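Local atomic coordinates of putative OmpA family lipoprotein (Burkholderia cenocepacia, PDB entry 5LKW), a protein that binds diaminopimelic acid, a component of peptidoglycan, through its OmpA-like domain and probably acts in the Tol-Pal system in outer membrane invagination during division and in membrane integrity. Residues V50-N55 / R78-L83. Residues are numbered along the deposited sequence; the frame is centred on the assembly and turned at random.
Sequences VLIQGN and RAMALL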
loop_
_atom_site.group_PDB
_atom_site.type_symbol
_atom_site.label_atom_id
_atom_site.label_comp_id
_atom_site.label_asym_id
_atom_site.label_seq_id
_atom_site.Cartn_x
_atom_site.Cartn_y
_atom_site.Cartn_z
ATOM N N VAL A 50 -5.647 -5.182 -8.334
ATOM C CA VAL A 50 -4.484 -4.655 -7.624
ATOM C C VAL A 50 -4.364 -5.464 -6.342
ATOM O O VAL A 50 -5.344 -5.718 -5.653
ATOM C CB VAL A 50 -4.610 -3.115 -7.343
ATOM C CG1 VAL A 50 -5.777 -2.797 -6.404
ATOM C CG2 VAL A 50 -3.330 -2.529 -6.792
ATOM N N LEU A 51 -3.144 -5.887 -6.050
ATOM C CA LEU A 51 -2.848 -6.502 -4.788
ATOM C C LEU A 51 -2.252 -5.433 -3.901
ATOM O O LEU A 51 -1.270 -4.810 -4.271
ATOM C CB LEU A 51 -1.818 -7.604 -4.997
ATOM C CG LEU A 51 -1.464 -8.436 -3.794
ATOM C CD1 LEU A 51 -2.609 -9.391 -3.390
ATOM C CD2 LEU A 51 -0.164 -9.222 -4.161
ATOM N N ILE A 52 -2.808 -5.249 -2.712
ATOM C CA ILE A 52 -2.289 -4.218 -1.809
ATOM C C ILE A 52 -1.561 -4.950 -0.689
ATOM O O ILE A 52 -2.191 -5.603 0.109
ATOM C CB ILE A 52 -3.443 -3.334 -1.206
ATOM C CG1 ILE A 52 -4.204 -2.530 -2.294
ATOM C CG2 ILE A 52 -2.919 -2.347 -0.120
ATOM C CD1 ILE A 52 -5.629 -2.253 -1.789
ATOM N N GLN A 53 -0.231 -4.830 -0.651
ATOM C CA GLN A 53 0.667 -5.521 0.292
ATOM C C GLN A 53 1.180 -4.546 1.384
ATOM O O GLN A 53 1.894 -3.571 1.078
ATOM C CB GLN A 53 1.905 -6.038 -0.435
ATOM C CG GLN A 53 1.670 -6.883 -1.671
ATOM C CD GLN A 53 2.948 -7.551 -2.117
ATOM O OE1 GLN A 53 3.930 -6.881 -2.438
ATOM N NE2 GLN A 53 2.950 -8.874 -2.129
ATOM N N GLY A 54 0.806 -4.830 2.629
ATOM C CA GLY A 54 1.297 -4.147 3.825
ATOM C C GLY A 54 2.583 -4.774 4.379
ATOM O O GLY A 54 2.704 -5.996 4.464
ATOM N N ASN A 55 3.515 -3.913 4.736
ATOM C CA ASN A 55 4.869 -4.251 5.207
ATOM C C ASN A 55 5.071 -3.423 6.497
ATOM O O ASN A 55 4.372 -2.418 6.727
ATOM C CB ASN A 55 5.962 -3.926 4.158
ATOM C CG ASN A 55 5.787 -4.696 2.820
ATOM O OD1 ASN A 55 6.357 -5.754 2.659
ATOM N ND2 ASN A 55 4.972 -4.168 1.893
ATOM N N ARG A 78 -9.488 0.432 1.995
ATOM C CA ARG A 78 -10.600 1.212 2.505
ATOM C C ARG A 78 -10.669 2.614 1.898
ATOM O O ARG A 78 -11.749 3.083 1.478
ATOM C CB ARG A 78 -10.503 1.282 4.035
ATOM C CG ARG A 78 -11.229 2.458 4.657
ATOM C CD ARG A 78 -11.476 2.236 6.153
ATOM N NE ARG A 78 -10.297 2.595 6.926
ATOM C CZ ARG A 78 -9.456 1.731 7.502
ATOM N NH1 ARG A 78 -9.643 0.413 7.418
ATOM N NH2 ARG A 78 -8.407 2.204 8.171
ATOM N N ALA A 79 -9.529 3.305 1.853
ATOM C CA ALA A 79 -9.459 4.624 1.204
ATOM C C ALA A 79 -9.841 4.559 -0.252
ATOM O O ALA A 79 -10.410 5.508 -0.780
ATOM C CB ALA A 79 -8.041 5.230 1.320
ATOM N N MET A 80 -9.488 3.471 -0.940
ATOM C CA MET A 80 -9.943 3.355 -2.334
ATOM C C MET A 80 -11.396 2.873 -2.437
ATOM O O MET A 80 -12.128 3.358 -3.269
ATOM C CB MET A 80 -8.967 2.543 -3.215
ATOM C CG MET A 80 -7.597 3.248 -3.380
ATOM S SD MET A 80 -6.613 2.639 -4.774
ATOM C CE MET A 80 -6.270 0.954 -4.318
ATOM N N ALA A 81 -11.807 1.971 -1.553
ATOM C CA ALA A 81 -13.223 1.559 -1.395
ATOM C C ALA A 81 -14.151 2.738 -1.305
ATOM O O ALA A 81 -15.118 2.848 -2.063
ATOM C CB ALA A 81 -13.405 0.688 -0.153
ATOM N N LEU A 82 -13.817 3.631 -0.382
ATOM C CA LEU A 82 -14.524 4.884 -0.177
ATOM C C LEU A 82 -14.614 5.747 -1.410
ATOM O O LEU A 82 -15.600 6.476 -1.573
ATOM C CB LEU A 82 -13.869 5.689 0.950
ATOM C CG LEU A 82 -14.508 5.240 2.245
ATOM C CD1 LEU A 82 -13.748 5.801 3.449
ATOM C CD2 LEU A 82 -15.999 5.680 2.241
ATOM N N LEU A 83 -13.605 5.662 -2.280
ATOM C CA LEU A 83 -13.661 6.398 -3.549
ATOM C C LEU A 83 -14.416 5.642 -4.639
ATOM O O LEU A 83 -14.421 6.051 -5.781
ATOM C CB LEU A 83 -12.281 6.844 -4.023
ATOM C CG LEU A 83 -11.547 7.762 -3.042
ATOM C CD1 LEU A 83 -10.074 7.803 -3.331
ATOM C CD2 LEU A 83 -12.121 9.210 -3.009
#
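Met-80 reaches from the last turn of helix 62-82 onto Val-50 and Ile-52 of strand 50-55, joining the first two elements of a beta-alpha-beta unit in the OmpA-like domain. The evidence for a purely apolar contact is direct: no hydrogen bond crosses it, and both close approaches end on one methyl group. Met-80 CE lies 4.1 Å from Ile-52 CD1 and 4.3 Å from Val-50 CG1, so one methyl meets two residues that, being two apart on the strand, point to the same face of the sheet. With 10.8 Å between the CA atoms of Ile-52 and Met-80, side chains alone span the gap. Met-80 runs extended through chi2 (-162°) and then bends at chi3 (-65°), which sets the terminal methyl at an angle to the chain. Ile-52 offers its longer branch, CG1 lying anti to the carbonyl carbon (chi1 -64°), and the two side chains pass each other in opposite directions. The contact is small, burying 78 Å² in all, yet its three residues are buried. Elsewhere Ile-52 packs on Ala-73 and Val-76 of the same helix, while Val-50 touches Leu-42 and Met-80 touches His-38, both of helix 32-44; the two helices therefore share this side of the sheet. Met-80 SD stands farther back, 5.7 Å from Val-50 CG1.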